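Local coordinates for protein AT-less polyketide synthase (Streptomyces platensis subsp. rosaceus, PDB 4TKT) that probably catalyses chain-extending decarboxylative condensation as a ketosynthase domain of the AT-less type I polyketide synthase that makes isomigrastatin, at residues 95-98 with 99-102; 159-162 with 163-166; 396-400 with 401-405; 495-498 with 499-503; 564-567 with 568-571. All blocks are in the same frame, centred on the assembly; numbering follows the deposited sequence.

Interaction 1. Residues 95-98 with 99-102; sequences ERLF and LQCA
Phe98 and Cys101 make a sulfur-aromatic contact between successive turns of a buried helix, 93-109, in the ketosynthase core. The sulfur approaches obliquely: SG of Cys101 is 5.5 Å from the centroid of the Phe98 ring, 49° off the ring normal, and the nearest carbons, Phe98 CD1 and Cys101 CB, are 4.5 Å apart. Phe98 CG and Cys101 SG are each anti to their own backbone N, with chi1 -165° and 179°, and this shared sense sends ring and thiol along the same flank. Beneath them the helix is regular. The amide of Cys101 reaches Leu97 O at 2.9 Å and that of Ala102 reaches Phe98 O at 2.8 Å, while Leu99 N bonds to Glu95 O at 3.1 Å; the bond from Gln100 N to Arg96 O is weak. On another flank the extended Gln100 brings OE1 within 4.1 Å of Leu97 CD2, the two side chains crossing at a slant. The charged ends find partners beyond this turn: Glu95 OE1 forms a salt bridge with Arg168, and Arg96 NE bonds to Met91 O. Phe98 packs on Ile165 and Val169 of helix 163-173 and on Val253 of strand 252-260, which Leu97 and Cys101 also touch, while Arg96, Leu99 and Gln100 lie against Phe76 of strand 75-76.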
loop_
_atom_site.group_PDB
_atom_site.type_symbol
_atom_site.label_atom_id
_atom_site.label_comp_id
_atom_site.label_asym_id
_atom_site.label_seq_id
_atom_site.Cartn_x
_atom_site.Cartn_y
_atom_site.Cartn_z
ATOM N N GLU A 95 -11.626 -7.826 2.837
ATOM C CA GLU A 95 -12.327 -6.618 3.262
ATOM C C GLU A 95 -11.740 -6.096 4.570
ATOM O O GLU A 95 -11.536 -4.893 4.737
ATOM C CB GLU A 95 -13.824 -6.878 3.442
ATOM C CG GLU A 95 -14.508 -7.528 2.258
ATOM C CD GLU A 95 -15.953 -7.881 2.552
ATOM O OE1 GLU A 95 -16.565 -7.207 3.408
ATOM O OE2 GLU A 95 -16.476 -8.832 1.935
ATOM N N ARG A 96 -11.476 -7.011 5.497
ATOM C CA ARG A 96 -10.955 -6.643 6.807
ATOM C C ARG A 96 -9.591 -5.970 6.702
ATOM O O ARG A 96 -9.366 -4.915 7.293
ATOM C CB ARG A 96 -10.863 -7.872 7.715
ATOM C CG ARG A 96 -12.210 -8.471 8.102
ATOM C CD ARG A 96 -12.036 -9.564 9.146
ATOM N NE ARG A 96 -12.420 -10.881 8.650
ATOM C CZ ARG A 96 -11.944 -12.026 9.128
ATOM N NH1 ARG A 96 -11.052 -12.017 10.107
ATOM N NH2 ARG A 96 -12.354 -13.181 8.623
ATOM N N LEU A 97 -8.687 -6.575 5.937
ATOM C CA LEU A 97 -7.329 -6.055 5.824
ATOM C C LEU A 97 -7.267 -4.761 5.018
ATOM O O LEU A 97 -6.380 -3.935 5.232
ATOM C CB LEU A 97 -6.401 -7.100 5.200
ATOM C CG LEU A 97 -6.157 -8.365 6.027
ATOM C CD1 LEU A 97 -4.904 -9.087 5.555
ATOM C CD2 LEU A 97 -6.059 -8.036 7.504
ATOM N N PHE A 98 -8.203 -4.580 4.092
ATOM C CA PHE A 98 -8.211 -3.371 3.283
ATOM C C PHE A 98 -8.736 -2.199 4.102
ATOM O O PHE A 98 -8.291 -1.064 3.929
ATOM C CB PHE A 98 -9.044 -3.555 2.014
ATOM C CG PHE A 98 -8.806 -2.490 0.980
ATOM C CD1 PHE A 98 -7.555 -2.340 0.399
ATOM C CD2 PHE A 98 -9.827 -1.640 0.590
ATOM C CE1 PHE A 98 -7.326 -1.360 -0.550
ATOM C CE2 PHE A 98 -9.607 -0.659 -0.362
ATOM C CZ PHE A 98 -8.354 -0.518 -0.934
ATOM N N LEU A 99 -9.680 -2.478 4.994
ATOM C CA LEU A 99 -10.147 -1.474 5.943
ATOM C C LEU A 99 -8.978 -0.915 6.746
ATOM O O LEU A 99 -8.811 0.299 6.850
ATOM C CB LEU A 99 -11.198 -2.062 6.888
ATOM C CG LEU A 99 -12.664 -1.851 6.510
ATOM C CD1 LEU A 99 -13.575 -2.589 7.476
ATOM C CD2 LEU A 99 -12.996 -0.367 6.486
ATOM N N GLN A 100 -8.169 -1.812 7.301
ATOM C CA GLN A 100 -7.022 -1.415 8.112
ATOM C C GLN A 100 -5.967 -0.711 7.263
ATOM O O GLN A 100 -5.327 0.239 7.710
ATOM C CB GLN A 100 -6.426 -2.636 8.817
ATOM C CG GLN A 100 -7.365 -3.241 9.857
ATOM C CD GLN A 100 -6.748 -4.394 10.625
ATOM O OE1 GLN A 100 -5.766 -4.993 10.188
ATOM N NE2 GLN A 100 -7.325 -4.709 11.780
ATOM N N CYS A 101 -5.803 -1.181 6.033
ATOM C CA CYS A 101 -4.910 -0.549 5.074
ATOM C C CYS A 101 -5.353 0.876 4.748
ATOM O O CYS A 101 -4.532 1.788 4.662
ATOM C CB CYS A 101 -4.844 -1.379 3.796
ATOM S SG CYS A 101 -3.788 -0.690 2.514
ATOM N N ALA A 102 -6.657 1.057 4.562
ATOM C CA ALA A 102 -7.219 2.368 4.256
ATOM C C ALA A 102 -6.924 3.375 5.362
ATOM O O ALA A 102 -6.519 4.506 5.091
ATOM C CB ALA A 102 -8.716 2.261 4.035
#

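Interaction 2. Residues 159-162 with 163-166; sequences PGSL and ASIA
Leu162 and Ile165 have matching first torsions, chi1 -71° for Leu162 and -64° for Ile165, with Leu162 CG and Ile165 CG1 each opposite its own carbonyl carbon; with about one turn of backbone between them, the two side chains lie side by side and point the same way. They lie where the loop leads into helix 163-173 of the thiolase-type ketosynthase fold. The turn is held by two backbone bonds, Ser164 N to Ser161 O at 3.1 Å and Ile165 N to Leu162 O at 3.2 Å, both joining residues three apart. In each the donor stands well above the plane of the carbonyl, 59° out of it at Ser161 O, so neither bond follows a lone pair. Ser161 CB lies 3.7 Å from Ser164 OG, and Ser161 OG is 3.8 Å from Ala163 CB. Leu162 O is also bonded to Thr181 OG1, which ties the turn to strand 179-182. Ile165 meanwhile packs against Gln94 of helix 93-109 and Ala135 of strand 129-136. The apolar pair itself touches through its outermost methyls, with CD2 of Leu162 4.2 Å from CD1 of Ile165.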
loop_
_atom_site.group_PDB
_atom_site.type_symbol
_atom_site.label_atom_id
_atom_site.label_comp_id
_atom_site.label_asym_id
_atom_site.label_seq_id
_atom_site.Cartn_x
_atom_site.Cartn_y
_atom_site.Cartn_z
ATOM N N PRO A 159 -20.628 -14.349 2.737
ATOM C CA PRO A 159 -20.720 -13.497 1.544
ATOM C C PRO A 159 -19.463 -13.529 0.678
ATOM O O PRO A 159 -18.367 -13.789 1.174
ATOM C CB PRO A 159 -20.932 -12.098 2.131
ATOM C CG PRO A 159 -21.543 -12.337 3.464
ATOM C CD PRO A 159 -20.903 -13.595 3.971
ATOM N N GLY A 160 -19.635 -13.262 -0.613
ATOM C CA GLY A 160 -18.520 -13.210 -1.538
ATOM C C GLY A 160 -18.640 -12.041 -2.497
ATOM O O GLY A 160 -18.589 -12.220 -3.713
ATOM N N SER A 161 -18.803 -10.842 -1.948
ATOM C CA SER A 161 -18.956 -9.643 -2.763
ATOM C C SER A 161 -17.682 -8.814 -2.783
ATOM O O SER A 161 -17.307 -8.219 -1.773
ATOM C CB SER A 161 -20.115 -8.787 -2.252
ATOM O OG SER A 161 -20.317 -7.669 -3.097
ATOM N N LEU A 162 -17.028 -8.771 -3.939
ATOM C CA LEU A 162 -15.800 -8.002 -4.101
ATOM C C LEU A 162 -16.040 -6.504 -3.934
ATOM O O LEU A 162 -15.138 -5.767 -3.538
ATOM C CB LEU A 162 -15.173 -8.284 -5.469
ATOM C CG LEU A 162 -14.562 -9.677 -5.636
ATOM C CD1 LEU A 162 -13.928 -9.828 -7.004
ATOM C CD2 LEU A 162 -13.543 -9.944 -4.541
ATOM N N ALA A 163 -17.259 -6.063 -4.232
ATOM C CA ALA A 163 -17.630 -4.659 -4.087
ATOM C C ALA A 163 -17.504 -4.185 -2.644
ATOM O O ALA A 163 -17.242 -3.007 -2.392
ATOM C CB ALA A 163 -19.047 -4.431 -4.582
ATOM N N SER A 164 -17.701 -5.103 -1.703
ATOM C CA SER A 164 -17.660 -4.764 -0.287
ATOM C C SER A 164 -16.297 -4.230 0.121
ATOM O O SER A 164 -16.197 -3.419 1.038
ATOM C CB SER A 164 -18.019 -5.978 0.567
ATOM O OG SER A 164 -19.388 -6.301 0.421
ATOM N N ILE A 165 -15.254 -4.685 -0.563
ATOM C CA ILE A 165 -13.900 -4.224 -0.286
ATOM C C ILE A 165 -13.812 -2.704 -0.399
ATOM O O ILE A 165 -13.253 -2.040 0.472
ATOM C CB ILE A 165 -12.882 -4.876 -1.239
ATOM C CG1 ILE A 165 -12.842 -6.387 -1.007
ATOM C CG2 ILE A 165 -11.498 -4.285 -1.035
ATOM C CD1 ILE A 165 -11.899 -7.117 -1.932
ATOM N N ALA A 166 -14.389 -2.154 -1.461
ATOM C CA ALA A 166 -14.389 -0.709 -1.651
ATOM C C ALA A 166 -15.519 -0.042 -0.874
ATOM O O ALA A 166 -15.349 1.047 -0.326
ATOM C CB ALA A 166 -14.496 -0.370 -3.127
#

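Interaction 3. Residues 396-400 with 401-405; sequences IDFAD and SPFVL
An ST turn at Ser401 leads the chain into the short strand 403-405, and the same hydroxyl reaches back to Phe398 in the preceding loop. Ser401 OG accepts from Phe403 N at 3.2 Å, with an angle of 153° at the hydrogen, and donates to Phe398 O in a bond modelled as very short, its exact length doubtful at this resolution. A chi1 of 77° puts the oxygen between the backbone N and the carbonyl carbon of Ser401, where it can serve both partners. The Phe398 ring stands edge-on to this hydroxyl, CD1 coming to 3.6 Å from Ser401 OG in the plane of the ring, while Ile396 CG2 sits over one face. Farther round, CD1 is 4.1 Å from Phe403 CB and CE2 is 3.9 Å from Leu405 CB, both approaches oblique. With a serine in place of Phe398, the ring would be gone and the CB atoms of Phe403 and Leu405, together with Ile396 CG2, would probably be left with a gap against the loop. Phe398 also touches Ile333 of helix 328-340. Backbone bonds between Cys350 and both Pro402 and Val404 join strand 403-405 to strand 350-353, making the arrangement that of an ST turn feeding an outermost strand of the mixed sheet.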
loop_
_atom_site.group_PDB
_atom_site.type_symbol
_atom_site.label_atom_id
_atom_site.label_comp_id
_atom_site.label_asym_id
_atom_site.label_seq_id
_atom_site.Cartn_x
_atom_site.Cartn_y
_atom_site.Cartn_z
ATOM N N ILE A 396 16.492 -14.121 -23.683
ATOM C CA ILE A 396 16.509 -12.668 -23.540
ATOM C C ILE A 396 17.896 -12.070 -23.758
ATOM O O ILE A 396 18.878 -12.502 -23.151
ATOM C CB ILE A 396 15.999 -12.242 -22.151
ATOM C CG1 ILE A 396 14.591 -12.789 -21.909
ATOM C CG2 ILE A 396 16.016 -10.727 -22.016
ATOM C CD1 ILE A 396 13.995 -12.362 -20.592
ATOM N N ASP A 397 17.964 -11.067 -24.628
ATOM C CA ASP A 397 19.211 -10.364 -24.902
ATOM C C ASP A 397 19.163 -8.954 -24.323
ATOM O O ASP A 397 18.703 -8.019 -24.977
ATOM C CB ASP A 397 19.479 -10.315 -26.408
ATOM C CG ASP A 397 20.839 -9.733 -26.742
ATOM O OD1 ASP A 397 21.704 -9.680 -25.842
ATOM O OD2 ASP A 397 21.045 -9.340 -27.909
ATOM N N PHE A 398 19.638 -8.810 -23.090
ATOM C CA PHE A 398 19.622 -7.517 -22.414
ATOM C C PHE A 398 20.699 -6.585 -22.947
ATOM O O PHE A 398 20.585 -5.365 -22.834
ATOM C CB PHE A 398 19.786 -7.704 -20.905
ATOM C CG PHE A 398 18.488 -7.899 -20.178
ATOM C CD1 PHE A 398 17.381 -7.132 -20.499
ATOM C CD2 PHE A 398 18.370 -8.854 -19.184
ATOM C CE1 PHE A 398 16.183 -7.306 -19.837
ATOM C CE2 PHE A 398 17.173 -9.035 -18.515
ATOM C CZ PHE A 398 16.078 -8.260 -18.844
ATOM N N ALA A 399 21.744 -7.167 -23.529
ATOM C CA ALA A 399 22.827 -6.390 -24.118
ATOM C C ALA A 399 22.309 -5.503 -25.245
ATOM O O ALA A 399 22.693 -4.339 -25.357
ATOM C CB ALA A 399 23.921 -7.311 -24.628
ATOM N N ASP A 400 21.435 -6.061 -26.077
ATOM C CA ASP A 400 20.803 -5.299 -27.149
ATOM C C ASP A 400 19.412 -4.857 -26.712
ATOM O O ASP A 400 18.405 -5.225 -27.319
ATOM C CB ASP A 400 20.728 -6.126 -28.433
ATOM C CG ASP A 400 20.318 -5.298 -29.637
ATOM O OD1 ASP A 400 20.543 -4.070 -29.622
ATOM O OD2 ASP A 400 19.770 -5.878 -30.600
ATOM N N SER A 401 19.367 -4.068 -25.645
ATOM C CA SER A 401 18.111 -3.599 -25.080
ATOM C C SER A 401 18.353 -2.281 -24.353
ATOM O O SER A 401 19.499 -1.925 -24.084
ATOM C CB SER A 401 17.527 -4.644 -24.129
ATOM O OG SER A 401 18.215 -4.638 -22.890
ATOM N N PRO A 402 17.278 -1.545 -24.036
ATOM C CA PRO A 402 17.461 -0.323 -23.246
ATOM C C PRO A 402 17.872 -0.612 -21.807
ATOM O O PRO A 402 18.244 0.311 -21.086
ATOM C CB PRO A 402 16.073 0.332 -23.275
ATOM C CG PRO A 402 15.365 -0.292 -24.424
ATOM C CD PRO A 402 15.892 -1.686 -24.516
ATOM N N PHE A 403 17.818 -1.877 -21.403
ATOM C CA PHE A 403 17.869 -2.215 -19.987
ATOM C C PHE A 403 19.176 -2.819 -19.490
ATOM O O PHE A 403 19.998 -3.310 -20.265
ATOM C CB PHE A 403 16.733 -3.182 -19.652
ATOM C CG PHE A 403 15.392 -2.720 -20.125
ATOM C CD1 PHE A 403 14.771 -1.636 -19.529
ATOM C CD2 PHE A 403 14.749 -3.372 -21.161
ATOM C CE1 PHE A 403 13.533 -1.207 -19.961
ATOM C CE2 PHE A 403 13.511 -2.948 -21.598
ATOM C CZ PHE A 403 12.902 -1.864 -20.996
ATOM N N VAL A 404 19.345 -2.757 -18.173
ATOM C CA VAL A 404 20.365 -3.510 -17.456
ATOM C C VAL A 404 19.708 -4.145 -16.234
ATOM O O VAL A 404 19.187 -3.441 -15.368
ATOM C CB VAL A 404 21.545 -2.625 -17.011
ATOM C CG1 VAL A 404 22.455 -3.395 -16.069
ATOM C CG2 VAL A 404 22.319 -2.127 -18.216
ATOM N N LEU A 405 19.717 -5.473 -16.176
ATOM C CA LEU A 405 19.069 -6.194 -15.087
ATOM C C LEU A 405 19.720 -5.883 -13.743
ATOM O O LEU A 405 20.911 -6.124 -13.550
ATOM C CB LEU A 405 19.101 -7.699 -15.348
ATOM C CG LEU A 405 18.370 -8.551 -14.310
ATOM C CD1 LEU A 405 16.911 -8.140 -14.228
ATOM C CD2 LEU A 405 18.499 -10.026 -14.644
#

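Interaction 4. Residues 495-498 with 499-503; sequences DIAY and TLQVG
Asp495 O is gripped by two donors of Thr499, the backbone N at 3.0 Å and the hydroxyl OG1 at 2.9 Å, which arrive from opposite faces of the carbonyl plane. The threonine reaches back along its own helix because OG1 lies opposite its carbonyl carbon, beside the backbone N (chi1 -60°). This hydroxyl has a second mate, since Val600 N is bonded to it, so a helix carbonyl and the backbone of the loop around Val600 share one hydroxyl. Leu500 N to Ile496 O continues the helical ladder, and Val502 N to Tyr498 O, at 3.1 Å, is almost straight at 176°; Gln501 N makes only weak bonds, to the carbonyls of Ala497 and Tyr498. The buried Gln501 amide is satisfied at both ends: NE2 donates to Val461 O and OE1 is bonded to His591 NE2. An alanine here would take away both amide ends and is likely to leave Val461 O and His591 NE2 without their mates. Packing follows outward. Val502 CG1 lies over one face of the Tyr498 ring, 4.0 Å from its centroid and displaced toward the rim, a CH-pi contact. Ile496 CG2 meets Leu500 CD1 at 3.9 Å, these two chains running side by side. Helix 493-502 thus rests on strand 460-466 through Ala497 on Val460 and Leu500 on Val462 and Leu464, while His591 meets the Tyr498 ring edge-to-face.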
loop_
_atom_site.group_PDB
_atom_site.type_symbol
_atom_site.label_atom_id
_atom_site.label_comp_id
_atom_site.label_asym_id
_atom_site.label_seq_id
_atom_site.Cartn_x
_atom_site.Cartn_y
_atom_site.Cartn_z
ATOM N N ASP A 495 6.880 19.665 13.540
ATOM C CA ASP A 495 6.245 18.836 12.518
ATOM C C ASP A 495 5.505 17.655 13.142
ATOM O O ASP A 495 4.381 17.337 12.751
ATOM C CB ASP A 495 7.280 18.329 11.513
ATOM C CG ASP A 495 7.913 19.447 10.711
ATOM O OD1 ASP A 495 7.263 20.498 10.535
ATOM O OD2 ASP A 495 9.060 19.270 10.252
ATOM N N ILE A 496 6.149 17.008 14.110
ATOM C CA ILE A 496 5.565 15.866 14.803
ATOM C C ILE A 496 4.264 16.246 15.498
ATOM O O ILE A 496 3.250 15.565 15.352
ATOM C CB ILE A 496 6.541 15.283 15.840
ATOM C CG1 ILE A 496 7.768 14.696 15.139
ATOM C CG2 ILE A 496 5.858 14.224 16.685
ATOM C CD1 ILE A 496 8.856 14.255 16.085
ATOM N N ALA A 497 4.300 17.344 16.247
ATOM C CA ALA A 497 3.130 17.822 16.974
ATOM C C ALA A 497 1.984 18.156 16.026
ATOM O O ALA A 497 0.840 17.785 16.272
ATOM C CB ALA A 497 3.491 19.037 17.818
ATOM N N TYR A 498 2.304 18.851 14.939
ATOM C CA TYR A 498 1.297 19.245 13.960
ATOM C C TYR A 498 0.632 18.027 13.323
ATOM O O TYR A 498 -0.594 17.977 13.185
ATOM C CB TYR A 498 1.924 20.128 12.879
ATOM C CG TYR A 498 0.954 20.566 11.805
ATOM C CD1 TYR A 498 0.017 21.560 12.053
ATOM C CD2 TYR A 498 0.980 19.990 10.541
ATOM C CE1 TYR A 498 -0.871 21.966 11.075
ATOM C CE2 TYR A 498 0.097 20.389 9.555
ATOM C CZ TYR A 498 -0.827 21.377 9.828
ATOM O OH TYR A 498 -1.712 21.781 8.853
ATOM N N THR A 499 1.447 17.048 12.944
ATOM C CA THR A 499 0.951 15.826 12.323
ATOM C C THR A 499 -0.007 15.076 13.249
ATOM O O THR A 499 -1.061 14.612 12.819
ATOM C CB THR A 499 2.113 14.888 11.921
ATOM O OG1 THR A 499 2.976 15.557 10.992
ATOM C CG2 THR A 499 1.582 13.621 11.274
ATOM N N LEU A 500 0.354 14.977 14.524
ATOM C CA LEU A 500 -0.453 14.231 15.486
ATOM C C LEU A 500 -1.717 14.977 15.902
ATOM O O LEU A 500 -2.660 14.380 16.425
ATOM C CB LEU A 500 0.381 13.895 16.719
ATOM C CG LEU A 500 1.503 12.895 16.456
ATOM C CD1 LEU A 500 2.407 12.765 17.668
ATOM C CD2 LEU A 500 0.913 11.550 16.076
ATOM N N GLN A 501 -1.737 16.283 15.665
ATOM C CA GLN A 501 -2.894 17.096 16.017
ATOM C C GLN A 501 -3.973 17.033 14.943
ATOM O O GLN A 501 -5.100 16.611 15.207
ATOM C CB GLN A 501 -2.475 18.550 16.250
ATOM C CG GLN A 501 -1.798 18.794 17.587
ATOM C CD GLN A 501 -1.209 20.184 17.689
ATOM O OE1 GLN A 501 -1.586 21.085 16.940
ATOM N NE2 GLN A 501 -0.272 20.363 18.615
ATOM N N VAL A 502 -3.621 17.443 13.730
ATOM C CA VAL A 502 -4.604 17.593 12.664
ATOM C C VAL A 502 -4.678 16.349 11.771
ATOM O O VAL A 502 -5.564 16.230 10.925
ATOM C CB VAL A 502 -4.288 18.844 11.809
ATOM C CG1 VAL A 502 -3.095 18.586 10.908
ATOM C CG2 VAL A 502 -5.508 19.278 11.001
ATOM N N GLY A 503 -3.761 15.408 11.981
ATOM C CA GLY A 503 -3.701 14.218 11.150
ATOM C C GLY A 503 -4.115 12.929 11.837
ATOM O O GLY A 503 -3.893 11.840 11.308
#

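Interaction 5. Residues 564-567 with 568-571; sequences VRWA and RRGK
Trp566 and Ala567 offer their carbonyls to the residues that end helix 560-568 in a Schellman motif. Lys571 N reaches Trp566 O at 2.8 Å and Gly570 N reaches Ala567 O at 3.1 Å, the pair of bonds back into the last turn. Gly570 takes a positive phi of 96°, a backbone shape in which a CB would collide with the carbonyl oxygen of Arg569, so glycine suits it. Trp566 O also accepts from Arg569 N at 2.9 Å, and the two donors approach it from opposite faces of its plane. Among the flat groups, Arg569 sets its guanidinium perpendicular to the Trp566 indole, the planes 89° apart: CD1 of the indole edge lies over one guanidinium face, 3.6 Å from NH1, which is itself in the plane of the ring. A bend at chi3 of Arg569 (48°) turns its chain back along the last turn, CD passing Arg565 O, and brings the guanidinium to the indole edge. In the apolar packing, Val564 CG2 lies 4.0 Å from Arg568 CD, the side chains running alongside each other, and Ala567 touches Leu575 of the following helix, 573-580. Solvent joins in between like charges: a water accepts from Arg569 NH1 at 3.1 Å and, weakly, from Arg565 NH2.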
loop_
_atom_site.group_PDB
_atom_site.type_symbol
_atom_site.label_atom_id
_atom_site.label_comp_id
_atom_site.label_asym_id
_atom_site.label_seq_id
_atom_site.Cartn_x
_atom_site.Cartn_y
_atom_site.Cartn_z
ATOM N N VAL A 564 -7.073 28.430 23.239
ATOM C CA VAL A 564 -6.267 28.406 22.023
ATOM C C VAL A 564 -5.474 29.707 21.895
ATOM O O VAL A 564 -4.333 29.699 21.436
ATOM C CB VAL A 564 -7.135 28.165 20.753
ATOM C CG1 VAL A 564 -8.114 29.307 20.517
ATOM C CG2 VAL A 564 -6.254 27.954 19.529
ATOM N N ARG A 565 -6.067 30.816 22.324
ATOM C CA ARG A 565 -5.373 32.097 22.338
ATOM C C ARG A 565 -4.181 32.024 23.279
ATOM O O ARG A 565 -3.098 32.521 22.969
ATOM C CB ARG A 565 -6.317 33.222 22.759
ATOM C CG ARG A 565 -7.142 33.806 21.623
ATOM C CD ARG A 565 -8.423 34.428 22.153
ATOM N NE ARG A 565 -8.206 35.128 23.416
ATOM C CZ ARG A 565 -9.171 35.422 24.281
ATOM N NH1 ARG A 565 -10.424 35.071 24.021
ATOM N NH2 ARG A 565 -8.885 36.060 25.407
ATOM N N TRP A 566 -4.394 31.392 24.428
ATOM C CA TRP A 566 -3.331 31.164 25.395
ATOM C C TRP A 566 -2.213 30.333 24.781
ATOM O O TRP A 566 -1.037 30.678 24.892
ATOM C CB TRP A 566 -3.877 30.460 26.638
ATOM C CG TRP A 566 -4.725 31.327 27.512
ATOM C CD1 TRP A 566 -4.814 32.688 27.484
ATOM C CD2 TRP A 566 -5.609 30.888 28.549
ATOM N NE1 TRP A 566 -5.698 33.124 28.441
ATOM C CE2 TRP A 566 -6.199 32.038 29.108
ATOM C CE3 TRP A 566 -5.958 29.634 29.059
ATOM C CZ2 TRP A 566 -7.118 31.970 30.153
ATOM C CZ3 TRP A 566 -6.870 29.570 30.093
ATOM C CH2 TRP A 566 -7.440 30.730 30.629
ATOM N N ALA A 567 -2.594 29.239 24.130
ATOM C CA ALA A 567 -1.636 28.323 23.524
ATOM C C ALA A 567 -0.824 29.003 22.427
ATOM O O ALA A 567 0.358 28.712 22.246
ATOM C CB ALA A 567 -2.355 27.107 22.973
ATOM N N ARG A 568 -1.460 29.914 21.701
ATOM C CA ARG A 568 -0.778 30.665 20.655
ATOM C C ARG A 568 0.174 31.689 21.259
ATOM O O ARG A 568 1.085 32.175 20.591
ATOM C CB ARG A 568 -1.794 31.351 19.741
ATOM C CG ARG A 568 -2.571 30.375 18.877
ATOM C CD ARG A 568 -3.884 30.962 18.396
ATOM N NE ARG A 568 -3.689 32.064 17.463
ATOM C CZ ARG A 568 -4.677 32.663 16.808
ATOM N NH1 ARG A 568 -5.929 32.263 16.987
ATOM N NH2 ARG A 568 -4.414 33.661 15.974
ATOM N N ARG A 569 -0.040 32.005 22.531
ATOM C CA ARG A 569 0.816 32.939 23.248
ATOM C C ARG A 569 1.906 32.203 24.022
ATOM O O ARG A 569 2.684 32.816 24.751
ATOM C CB ARG A 569 -0.018 33.805 24.195
ATOM C CG ARG A 569 -0.829 34.888 23.497
ATOM C CD ARG A 569 -2.045 35.303 24.317
ATOM N NE ARG A 569 -1.718 35.564 25.716
ATOM C CZ ARG A 569 -2.615 35.885 26.644
ATOM N NH1 ARG A 569 -3.899 35.991 26.322
ATOM N NH2 ARG A 569 -2.231 36.103 27.894
ATOM N N GLY A 570 1.954 30.884 23.862
ATOM C CA GLY A 570 2.968 30.073 24.512
ATOM C C GLY A 570 2.518 29.437 25.816
ATOM O O GLY A 570 3.340 28.941 26.588
ATOM N N LYS A 571 1.214 29.452 26.065
ATOM C CA LYS A 571 0.654 28.831 27.264
ATOM C C LYS A 571 -0.384 27.780 26.883
ATOM O O LYS A 571 -1.586 28.027 26.986
ATOM C CB LYS A 571 0.028 29.888 28.177
ATOM C CG LYS A 571 0.939 31.060 28.498
ATOM C CD LYS A 571 2.198 30.604 29.214
ATOM C CE LYS A 571 3.156 31.765 29.435
ATOM N NZ LYS A 571 2.527 32.866 30.218
HETATM O O HOH W 1 -6.623 36.618 27.684
#

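Overall arrangement
From the N terminus the five contacts follow in series; none nests in or crosses another, and each closes just a local turn. Interactions 1 and 2 alone touch: the buried helix of interaction 1, 93-109, packs on the start of helix 163-173, with Glu95 CG 3.8 Å from Ile165 CG1, within the ketosynthase. Interaction 3 lies at the far edge of the mixed sheet, its centre about 39 Å from that of interaction 1. Interaction 4 belongs to the RhiE-like linker region, on the opposite side of the chain's centre from interaction 3. Interaction 5 lies at the surface, its centre about 17 Å from that of interaction 4. Each combines a local turn with packing on other parts of the fold.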